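Local coordinates for sefir domain protein (Bacillus cereus F65185, PDB 5Y8E) that probably takes part in signalling through SEFIR-SEFIR interactions, as a bacterial member of a domain family related to TIR domains, at residues Asp21-Leu26 against Val34-Trp39; Glu13-Trp18 against Leu62-Lys67; Ala58-Val63 against Glu144-Lys149; Ile101-Gly106 against Lys136-Leu141. All coordinates share one frame; numbering follows the deposited sequence.

Interaction 1: Asp21-Leu26 against Val34-Trp39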
# COMPACT_ATOMS: atom_id res chain seq x y z
N ASP A 21 8.54 9.19 -5.86
CA ASP A 21 8.10 9.63 -7.18
C ASP A 21 6.61 9.33 -7.38
O ASP A 21 5.88 10.13 -7.96
CB ASP A 21 8.91 8.94 -8.29
CG ASP A 21 10.33 9.44 -8.41
OD1 ASP A 21 10.67 10.49 -7.82
OD2 ASP A 21 11.13 8.77 -9.10
N LEU A 22 6.18 8.16 -6.91
CA LEU A 22 4.77 7.76 -7.01
C LEU A 22 3.88 8.67 -6.17
O LEU A 22 2.82 9.11 -6.63
CB LEU A 22 4.58 6.31 -6.57
CG LEU A 22 3.15 5.80 -6.78
CD1 LEU A 22 2.85 5.73 -8.28
CD2 LEU A 22 2.97 4.45 -6.12
N ALA A 23 4.31 8.99 -4.97
CA ALA A 23 3.56 9.87 -4.11
C ALA A 23 3.34 11.26 -4.75
O ALA A 23 2.30 11.81 -4.78
CB ALA A 23 4.28 10.02 -2.80
N ASN A 24 4.43 11.77 -5.33
CA ASN A 24 4.37 13.07 -5.96
C ASN A 24 3.44 13.01 -7.14
O ASN A 24 2.67 13.87 -7.35
CB ASN A 24 5.73 13.58 -6.35
CG ASN A 24 6.41 14.32 -5.22
OD1 ASN A 24 5.93 15.28 -4.75
ND2 ASN A 24 7.49 13.84 -4.79
N LYS A 25 3.55 11.96 -7.89
CA LYS A 25 2.77 11.81 -9.11
C LYS A 25 1.27 11.77 -8.81
O LYS A 25 0.48 12.39 -9.44
CB LYS A 25 3.21 10.58 -9.86
CG LYS A 25 2.55 10.41 -11.21
CD LYS A 25 3.14 9.29 -12.02
CE LYS A 25 2.52 9.11 -13.37
NZ LYS A 25 2.97 7.91 -14.08
N LEU A 26 0.94 10.98 -7.79
CA LEU A 26 -0.43 10.86 -7.36
C LEU A 26 -1.05 12.20 -6.97
O LEU A 26 -2.16 12.45 -7.28
CB LEU A 26 -0.58 9.88 -6.19
CG LEU A 26 -0.42 8.41 -6.49
CD1 LEU A 26 -0.23 7.57 -5.23
CD2 LEU A 26 -1.51 7.90 -7.33
N VAL A 34 -1.83 12.46 -0.38
CA VAL A 34 -1.02 11.30 -0.02
C VAL A 34 -0.42 11.47 1.36
O VAL A 34 0.15 12.52 1.69
CB VAL A 34 0.08 10.99 -1.07
CG1 VAL A 34 1.00 9.88 -0.58
CG2 VAL A 34 -0.54 10.60 -2.40
N ILE A 35 -0.60 10.44 2.19
CA ILE A 35 0.05 10.36 3.49
C ILE A 35 1.34 9.55 3.36
O ILE A 35 1.31 8.34 3.15
CB ILE A 35 -0.87 9.69 4.54
CG1 ILE A 35 -2.22 10.42 4.61
CG2 ILE A 35 -0.19 9.66 5.90
CD1 ILE A 35 -3.30 9.69 5.43
N LEU A 36 2.48 10.24 3.49
CA LEU A 36 3.79 9.62 3.29
C LEU A 36 4.69 9.90 4.49
O LEU A 36 4.82 11.05 4.92
CB LEU A 36 4.44 10.15 2.00
CG LEU A 36 5.77 9.50 1.60
CD1 LEU A 36 5.58 8.02 1.27
CD2 LEU A 36 6.39 10.25 0.42
N ASP A 37 5.34 8.85 5.01
CA ASP A 37 6.19 8.98 6.20
C ASP A 37 7.23 10.10 6.10
O ASP A 37 7.44 10.86 7.05
CB ASP A 37 6.84 7.64 6.55
CG ASP A 37 7.67 7.04 5.40
OD1 ASP A 37 7.70 7.61 4.28
OD2 ASP A 37 8.28 5.98 5.62
N ARG A 38 7.88 10.22 4.96
CA ARG A 38 8.97 11.19 4.84
C ARG A 38 8.51 12.64 4.84
O ARG A 38 9.24 13.53 5.30
CB ARG A 38 9.84 10.86 3.65
CG ARG A 38 10.44 9.47 3.79
CD ARG A 38 11.15 9.05 2.54
NE ARG A 38 12.31 9.89 2.28
CZ ARG A 38 12.96 9.88 1.12
NH1 ARG A 38 12.54 9.09 0.15
NH2 ARG A 38 14.02 10.67 0.93
N TRP A 39 7.29 12.88 4.38
CA TRP A 39 6.72 14.22 4.40
C TRP A 39 6.31 14.61 5.81
O TRP A 39 6.13 15.79 6.11
CB TRP A 39 5.52 14.31 3.45
CG TRP A 39 5.92 14.30 1.99
CD1 TRP A 39 7.16 14.57 1.47
CD2 TRP A 39 5.07 13.99 0.87
NE1 TRP A 39 7.13 14.46 0.10
CE2 TRP A 39 5.86 14.10 -0.29
CE3 TRP A 39 3.73 13.64 0.74
CZ2 TRP A 39 5.35 13.86 -1.57
CZ3 TRP A 39 3.22 13.40 -0.52
CH2 TRP A 39 4.02 13.52 -1.67
O HOH W 1 8.83 15.38 -2.22
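W39 turns its CG anti to its own carbonyl carbon (chi1 -72°), and this carries the indole back to A23 and N24 of the helix. V34 has CG1 anti to the backbone N and CG2 anti to the carbonyl carbon (chi1 173°), so its two methyls reach different atoms of the helix. A23 is at the middle of the contact. A23 CB touches W39 CH2 at 3.7 Å, L36 CD2 at 3.9 Å and V34 CG1 at 4.0 Å. L36 CD2 also lies over the centre of the indole, 3.9 Å above its plane. V34 CG2 packs on L26 CB at 3.9 Å, the two side chains crossing at about a right angle. N24 lies beside the benzo end of the indole, with OD1 3.5 Å from W39 CZ2. The amide and ring planes are 62° apart. One water joins the polar ends: it accepts from W39 NE1 at 3.0 Å and from N24 ND2 at 3.3 Å. This bridge lies at the exposed margin, while A23, L26, V34 and L36 are buried. The contact belongs to the beta-alpha-beta unit of strand 3-7, helix 13-29 and strand 33-35. V34 and W39 also pack on M27 of the same helix. Helix 131-143 meets L22 and L26 through Y135, and I35 packs on helix 47-57.

Interaction 2: Glu13-Trp18 against Leu62-Lys67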
# COMPACT_ATOMS: atom_id res chain seq x y z
N GLU A 13 17.70 2.69 -1.44
CA GLU A 13 17.50 4.09 -1.77
C GLU A 13 16.68 4.25 -3.05
O GLU A 13 15.82 5.13 -3.14
CB GLU A 13 18.83 4.85 -1.86
CG GLU A 13 19.55 4.99 -0.52
CD GLU A 13 18.71 5.67 0.56
OE1 GLU A 13 17.76 6.41 0.23
OE2 GLU A 13 19.00 5.46 1.76
N ASP A 14 16.95 3.39 -4.03
CA ASP A 14 16.20 3.42 -5.29
C ASP A 14 14.73 3.13 -5.06
O ASP A 14 13.86 3.73 -5.70
CB ASP A 14 16.77 2.41 -6.29
CG ASP A 14 18.07 2.87 -6.90
OD1 ASP A 14 18.43 4.06 -6.74
OD2 ASP A 14 18.73 2.04 -7.56
N HIS A 15 14.44 2.21 -4.15
CA HIS A 15 13.05 1.87 -3.87
C HIS A 15 12.34 3.03 -3.17
O HIS A 15 11.21 3.36 -3.51
CB HIS A 15 12.95 0.60 -3.04
CG HIS A 15 11.54 0.18 -2.76
ND1 HIS A 15 10.67 -0.20 -3.76
CD2 HIS A 15 10.84 0.10 -1.61
CE1 HIS A 15 9.50 -0.51 -3.23
NE2 HIS A 15 9.58 -0.34 -1.92
N LYS A 16 13.02 3.64 -2.20
CA LYS A 16 12.50 4.84 -1.55
C LYS A 16 12.18 5.93 -2.57
O LYS A 16 11.15 6.61 -2.47
CB LYS A 16 13.48 5.38 -0.50
CG LYS A 16 13.63 4.50 0.73
CD LYS A 16 14.81 4.96 1.60
CE LYS A 16 14.61 6.38 2.12
NZ LYS A 16 15.84 6.90 2.78
N GLU A 17 13.05 6.09 -3.57
CA GLU A 17 12.84 7.11 -4.60
C GLU A 17 11.66 6.77 -5.50
O GLU A 17 10.90 7.67 -5.89
CB GLU A 17 14.12 7.33 -5.44
CG GLU A 17 13.97 8.47 -6.46
CD GLU A 17 15.19 8.68 -7.33
OE1 GLU A 17 16.10 7.83 -7.32
OE2 GLU A 17 15.23 9.71 -8.04
N TRP A 18 11.49 5.50 -5.83
CA TRP A 18 10.33 5.08 -6.62
C TRP A 18 9.03 5.39 -5.89
O TRP A 18 8.07 5.89 -6.49
CB TRP A 18 10.42 3.59 -6.96
CG TRP A 18 9.33 3.09 -7.88
CD1 TRP A 18 9.37 3.01 -9.25
CD2 TRP A 18 8.04 2.61 -7.49
NE1 TRP A 18 8.19 2.50 -9.72
CE2 TRP A 18 7.35 2.24 -8.66
CE3 TRP A 18 7.40 2.43 -6.25
CZ2 TRP A 18 6.05 1.72 -8.64
CZ3 TRP A 18 6.11 1.92 -6.23
CH2 TRP A 18 5.45 1.57 -7.42
N LEU A 62 -2.18 2.02 -0.10
CA LEU A 62 -1.37 1.32 -1.09
C LEU A 62 -0.35 0.46 -0.34
O LEU A 62 0.35 0.96 0.55
CB LEU A 62 -0.64 2.30 -2.00
CG LEU A 62 -1.50 3.36 -2.69
CD1 LEU A 62 -0.70 4.09 -3.79
CD2 LEU A 62 -2.80 2.77 -3.25
N VAL A 63 -0.27 -0.82 -0.69
CA VAL A 63 0.69 -1.70 -0.05
C VAL A 63 1.74 -2.02 -1.09
O VAL A 63 1.47 -2.74 -2.05
CB VAL A 63 0.04 -2.99 0.49
CG1 VAL A 63 1.05 -3.77 1.33
CG2 VAL A 63 -1.18 -2.67 1.33
N ILE A 64 2.93 -1.45 -0.92
CA ILE A 64 3.97 -1.58 -1.94
C ILE A 64 4.68 -2.91 -1.74
O ILE A 64 5.59 -3.05 -0.92
CB ILE A 64 4.97 -0.42 -1.91
CG1 ILE A 64 4.24 0.93 -1.99
CG2 ILE A 64 5.98 -0.57 -3.05
CD1 ILE A 64 3.26 1.04 -3.17
N CYS A 65 4.25 -3.90 -2.51
CA CYS A 65 4.72 -5.25 -2.30
C CYS A 65 5.90 -5.60 -3.19
O CYS A 65 5.74 -6.25 -4.22
CB CYS A 65 3.58 -6.23 -2.54
SG CYS A 65 2.26 -6.13 -1.30
N ASP A 66 7.08 -5.15 -2.79
CA ASP A 66 8.29 -5.71 -3.37
C ASP A 66 8.66 -6.97 -2.58
O ASP A 66 7.98 -7.31 -1.60
CB ASP A 66 9.44 -4.69 -3.45
CG ASP A 66 9.86 -4.15 -2.08
OD1 ASP A 66 9.13 -4.31 -1.08
OD2 ASP A 66 10.94 -3.52 -2.02
N LYS A 67 9.71 -7.66 -3.01
CA LYS A 67 10.09 -8.92 -2.36
C LYS A 67 10.39 -8.70 -0.88
O LYS A 67 9.98 -9.49 -0.03
CB LYS A 67 11.30 -9.53 -3.07
CG LYS A 67 11.86 -10.76 -2.37
CD LYS A 67 12.88 -11.48 -3.25
CE LYS A 67 12.25 -12.69 -3.92
NZ LYS A 67 13.13 -13.31 -4.96
O HOH W 2 7.97 -1.81 -0.05
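H15 and D66 stack across this contact, ring against carboxylate. It joins the first turns of helix 13-29 to the C-terminal end of strand 60-65, in the parallel part of the central sheet of the SEFIR domain. D66 OD2 sits over the centre of the imidazole, 3.4 Å above the plane, and the two planes are only 13° apart. The angle is too poor for a direct hydrogen bond between H15 NE2 and D66 OD2. I64 takes the edge of the same ring: its CG2 is 3.5 Å from H15 CE1, near the ring plane. I64 CG2 also reaches W18 CZ3 at 4.0 Å, so one methyl touches both aromatic side chains. H15 and W18 both hold CG anti to the backbone N (chi1 -178° and -175°), which sends both rings from the helix toward the strand. Further out, D66 is the N-cap of helix 67-75, with OD1 bonded to Y69 N. Its OD2 is hydrogen-bonded to S11 OG, which helps to fix the carboxylate over the imidazole. S12 OG bonds to H15 N, and W126 meets W18 edge-to-face. A single water ties the polar groups together: it lies 2.9 Å from H15 NE2 and donates to I64 O at 2.8 Å and to D66 OD1 at 2.9 Å.

Interaction 3: Ala58-Val63 against Glu144-Lys149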
# COMPACT_ATOMS: atom_id res chain seq x y z
N ALA A 58 -6.89 6.86 6.40
CA ALA A 58 -6.88 6.83 4.94
C ALA A 58 -8.17 6.27 4.35
O ALA A 58 -8.81 5.41 4.95
CB ALA A 58 -5.71 6.02 4.45
N ASP A 59 -8.52 6.75 3.16
CA ASP A 59 -9.58 6.12 2.38
C ASP A 59 -9.03 4.87 1.70
O ASP A 59 -9.70 3.84 1.61
CB ASP A 59 -10.12 7.10 1.33
CG ASP A 59 -10.70 8.35 1.95
OD1 ASP A 59 -11.62 8.24 2.79
OD2 ASP A 59 -10.24 9.45 1.59
N LYS A 60 -7.80 4.98 1.20
CA LYS A 60 -7.16 3.86 0.52
C LYS A 60 -5.76 3.69 1.07
O LYS A 60 -5.10 4.67 1.44
CB LYS A 60 -7.12 4.10 -1.00
CG LYS A 60 -8.48 4.14 -1.69
CD LYS A 60 -9.17 2.78 -1.66
CE LYS A 60 -10.34 2.70 -2.65
NZ LYS A 60 -11.40 3.68 -2.33
N VAL A 61 -5.29 2.44 1.10
CA VAL A 61 -3.94 2.15 1.57
C VAL A 61 -3.20 1.40 0.47
O VAL A 61 -3.57 0.27 0.12
CB VAL A 61 -3.95 1.28 2.85
CG1 VAL A 61 -2.53 0.90 3.25
CG2 VAL A 61 -4.64 2.02 4.00
N LEU A 62 -2.18 2.02 -0.10
CA LEU A 62 -1.37 1.32 -1.09
C LEU A 62 -0.35 0.46 -0.34
O LEU A 62 0.35 0.96 0.55
CB LEU A 62 -0.64 2.30 -2.00
CG LEU A 62 -1.50 3.36 -2.69
CD1 LEU A 62 -0.70 4.09 -3.79
CD2 LEU A 62 -2.80 2.77 -3.25
N VAL A 63 -0.27 -0.82 -0.69
CA VAL A 63 0.69 -1.70 -0.05
C VAL A 63 1.74 -2.02 -1.09
O VAL A 63 1.47 -2.74 -2.05
CB VAL A 63 0.04 -2.99 0.49
CG1 VAL A 63 1.05 -3.77 1.33
CG2 VAL A 63 -1.18 -2.67 1.33
N GLU A 144 -12.18 4.44 -7.07
CA GLU A 144 -13.31 3.53 -6.96
C GLU A 144 -13.80 3.46 -5.52
O GLU A 144 -13.02 3.57 -4.57
CB GLU A 144 -12.87 2.14 -7.43
CG GLU A 144 -13.96 1.10 -7.50
CD GLU A 144 -13.41 -0.29 -7.78
OE1 GLU A 144 -12.33 -0.63 -7.23
OE2 GLU A 144 -14.04 -1.03 -8.56
N GLU A 145 -15.11 3.30 -5.34
CA GLU A 145 -15.68 3.14 -4.01
C GLU A 145 -16.49 1.86 -3.94
O GLU A 145 -17.71 1.88 -4.07
CB GLU A 145 -16.55 4.35 -3.65
CG GLU A 145 -15.79 5.66 -3.59
CD GLU A 145 -16.60 6.79 -2.98
OE1 GLU A 145 -17.03 6.65 -1.82
OE2 GLU A 145 -16.82 7.81 -3.67
N PRO A 146 -15.80 0.72 -3.73
CA PRO A 146 -16.42 -0.61 -3.77
C PRO A 146 -17.38 -0.84 -2.60
O PRO A 146 -18.22 -1.73 -2.68
CB PRO A 146 -15.21 -1.56 -3.67
CG PRO A 146 -14.13 -0.76 -3.06
CD PRO A 146 -14.34 0.64 -3.52
N LEU A 147 -17.26 -0.04 -1.55
CA LEU A 147 -18.20 -0.11 -0.43
C LEU A 147 -19.61 0.33 -0.86
O LEU A 147 -20.60 -0.02 -0.21
CB LEU A 147 -17.72 0.77 0.73
CG LEU A 147 -17.03 0.14 1.94
CD1 LEU A 147 -16.57 -1.29 1.66
CD2 LEU A 147 -15.86 1.01 2.43
N LEU A 148 -19.67 1.10 -1.95
CA LEU A 148 -20.92 1.66 -2.45
C LEU A 148 -21.44 0.90 -3.67
O LEU A 148 -20.91 1.06 -4.77
CB LEU A 148 -20.74 3.13 -2.83
CG LEU A 148 -20.14 4.13 -1.84
CD1 LEU A 148 -20.08 5.52 -2.44
CD2 LEU A 148 -20.92 4.15 -0.54
N LYS A 149 -22.49 0.10 -3.48
CA LYS A 149 -23.17 -0.51 -4.61
C LYS A 149 -24.53 0.14 -4.81
O LYS A 149 -25.23 0.41 -3.83
CB LYS A 149 -23.33 -2.00 -4.40
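This is a single polar tether between K60, at the start of strand 60-65, and E144, where the chain leaves helix 131-143. K60 NZ donates a hydrogen bond to the backbone E144 O at 2.8 Å. The C=O...NZ angle is 175°, so the ammonium meets the carbonyl nearly head-on. The lysine is not extended. It bends at chi2 (-67°) and again at chi4 (-62°). The chi4 bend turns NZ onto the carbonyl; K60 CE, set by the torsions before it, lies 3.4 Å from E144 O. NZ makes a further, weak hydrogen bond to I142 O. The ammonium thus meets carbonyls from the last turn of the helix and just beyond it, the end where the helix dipole would probably favour a positive charge. Beyond E144 the chain enters a type I beta turn, E145 to L148, closed by L148 N to E145 O at 3.0 Å. P146 lies in this turn and brings CD to 4.4 Å from K60 NZ. The nearby acidic groups form no ion pair with the lysine: E144 OE1 is 6.6 Å from K60 NZ, and E145 OE1 is 6.4 Å from it. I101 of the neighbouring strand packs against the K60 side chain.

Interaction 4: Ile101-Gly106 against Lys136-Leu141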
# COMPACT_ATOMS: atom_id res chain seq x y z
N ILE A 101 -5.02 -1.52 -1.50
CA ILE A 101 -4.66 -1.72 -2.90
C ILE A 101 -3.21 -2.20 -2.95
O ILE A 101 -2.27 -1.39 -2.94
CB ILE A 101 -4.80 -0.43 -3.73
CG1 ILE A 101 -6.22 0.12 -3.62
CG2 ILE A 101 -4.42 -0.68 -5.20
CD1 ILE A 101 -6.38 1.50 -4.28
N PRO A 102 -3.02 -3.52 -2.98
CA PRO A 102 -1.66 -4.05 -3.05
C PRO A 102 -1.09 -3.86 -4.44
O PRO A 102 -1.80 -4.12 -5.42
CB PRO A 102 -1.86 -5.55 -2.77
CG PRO A 102 -3.21 -5.64 -2.08
CD PRO A 102 -4.02 -4.58 -2.76
N ILE A 103 0.14 -3.37 -4.53
CA ILE A 103 0.84 -3.25 -5.81
C ILE A 103 2.04 -4.18 -5.78
O ILE A 103 2.96 -3.98 -4.98
CB ILE A 103 1.32 -1.81 -6.06
CG1 ILE A 103 0.16 -0.81 -5.92
CG2 ILE A 103 1.98 -1.69 -7.44
CD1 ILE A 103 0.62 0.67 -5.97
N SER A 104 2.03 -5.20 -6.63
CA SER A 104 3.13 -6.16 -6.67
C SER A 104 4.23 -5.70 -7.62
O SER A 104 3.98 -5.47 -8.81
CB SER A 104 2.64 -7.55 -7.09
OG SER A 104 3.68 -8.52 -6.98
N LEU A 105 5.43 -5.54 -7.08
CA LEU A 105 6.57 -5.13 -7.89
C LEU A 105 7.35 -6.39 -8.23
O LEU A 105 8.23 -6.80 -7.48
CB LEU A 105 7.46 -4.15 -7.12
CG LEU A 105 6.75 -2.88 -6.64
CD1 LEU A 105 7.76 -1.89 -6.08
CD2 LEU A 105 5.94 -2.26 -7.76
N GLY A 106 7.00 -7.01 -9.34
CA GLY A 106 7.63 -8.26 -9.72
C GLY A 106 6.88 -9.46 -9.18
O GLY A 106 5.81 -9.33 -8.58
N LYS A 136 -2.65 4.16 -14.71
CA LYS A 136 -4.05 4.41 -14.99
C LYS A 136 -4.94 3.50 -14.15
O LYS A 136 -5.96 3.93 -13.61
CB LYS A 136 -4.33 4.21 -16.48
CG LYS A 136 -5.77 4.44 -16.91
CD LYS A 136 -5.91 4.17 -18.41
CE LYS A 136 -7.33 4.36 -18.90
NZ LYS A 136 -8.27 3.37 -18.30
N GLU A 137 -4.55 2.23 -14.03
CA GLU A 137 -5.34 1.29 -13.25
C GLU A 137 -5.25 1.59 -11.76
O GLU A 137 -6.25 1.49 -11.05
CB GLU A 137 -4.93 -0.16 -13.54
CG GLU A 137 -5.67 -1.20 -12.69
CD GLU A 137 -7.16 -1.33 -12.99
OE1 GLU A 137 -7.69 -0.61 -13.87
OE2 GLU A 137 -7.81 -2.18 -12.35
N LEU A 138 -4.07 1.99 -11.29
CA LEU A 138 -3.91 2.38 -9.89
C LEU A 138 -4.84 3.55 -9.56
O LEU A 138 -5.51 3.56 -8.53
CB LEU A 138 -2.46 2.77 -9.59
CG LEU A 138 -2.19 3.41 -8.22
CD1 LEU A 138 -2.56 2.47 -7.08
CD2 LEU A 138 -0.73 3.82 -8.12
N GLU A 139 -4.86 4.53 -10.46
CA GLU A 139 -5.69 5.71 -10.31
C GLU A 139 -7.18 5.33 -10.26
O GLU A 139 -7.93 5.83 -9.42
CB GLU A 139 -5.40 6.66 -11.47
CG GLU A 139 -6.14 7.96 -11.45
CD GLU A 139 -5.81 8.78 -12.66
OE1 GLU A 139 -5.00 9.72 -12.54
OE2 GLU A 139 -6.35 8.46 -13.74
N ARG A 140 -7.59 4.44 -11.16
CA ARG A 140 -8.96 3.93 -11.17
C ARG A 140 -9.33 3.29 -9.83
O ARG A 140 -10.39 3.57 -9.27
CB ARG A 140 -9.16 2.91 -12.30
CG ARG A 140 -10.62 2.52 -12.50
CD ARG A 140 -10.80 1.34 -13.44
NE ARG A 140 -10.29 0.09 -12.86
CZ ARG A 140 -10.95 -0.63 -11.95
NH1 ARG A 140 -12.13 -0.22 -11.51
NH2 ARG A 140 -10.42 -1.75 -11.48
N LEU A 141 -8.45 2.42 -9.34
CA LEU A 141 -8.71 1.71 -8.08
C LEU A 141 -8.80 2.67 -6.89
O LEU A 141 -9.61 2.47 -5.97
CB LEU A 141 -7.61 0.67 -7.84
CG LEU A 141 -7.63 -0.53 -8.78
CD1 LEU A 141 -6.31 -1.28 -8.71
CD2 LEU A 141 -8.79 -1.45 -8.41
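Strand 101-104 and helix 136-141 run nearly antiparallel, at 167°, with their axes 10.3 Å apart at closest approach. The contact is apolar and rests on two isoleucines and two leucines. I101 and I103 are alternate residues of the strand, so both point to the helix side of the sheet. Each has CG1 anti to its carbonyl carbon and a chi2 near 180°, which extends CD1 outward. I101 CD1 reaches L141, 3.9 Å from its CB and 3.7 Å from its backbone C. I101 CG2, the other branch, is 4.1 Å from L138 CD1 and 4.0 Å from L141 CD1. The side chain therefore touches both leucines. I103 uses CD1 alone. I103 CD1 meets L138 CD1 at 3.8 Å and L138 CD2 at 4.0 Å, with the side chains crossing at about a right angle. L138 CD1 thus rests across both isoleucines. The side-on salt bridge of R140 to E137, NE to OE1 and NH2 to OE2, lies within the helix and does not touch the strand. Strand 60-65 pairs with the isoleucine strand on one side. From it, L62 packs on I101 and L138, and I64 packs on I103. Strand 124-125 pairs with the same strand, and its L124 touches E137 and L138. Helix 13-29 adds L22 against L138.

From the N terminus, helix 13-29 opens interaction 2 at residues 13-18 and interaction 1 at residues 21-26. Interaction 1 closes first, at 34-39, and is nested inside the longer loop that interaction 2 closes at 62-67. Interaction 3 opens at 58-63, overlapping that closing segment at L62 and V63, and closes at 144-149. Interaction 4, from 101-106 to 136-141, is nested within it. Strands 60-65 and 100-108 are neighbours in the sheet, and backbone bonds probably link V61 to I101 and V63 to I103. L26 packs on L62, and L22 and L26 on L138. Together the contacts tie helix 13-29, helix 131-143 and the loop that follows it to one sheet.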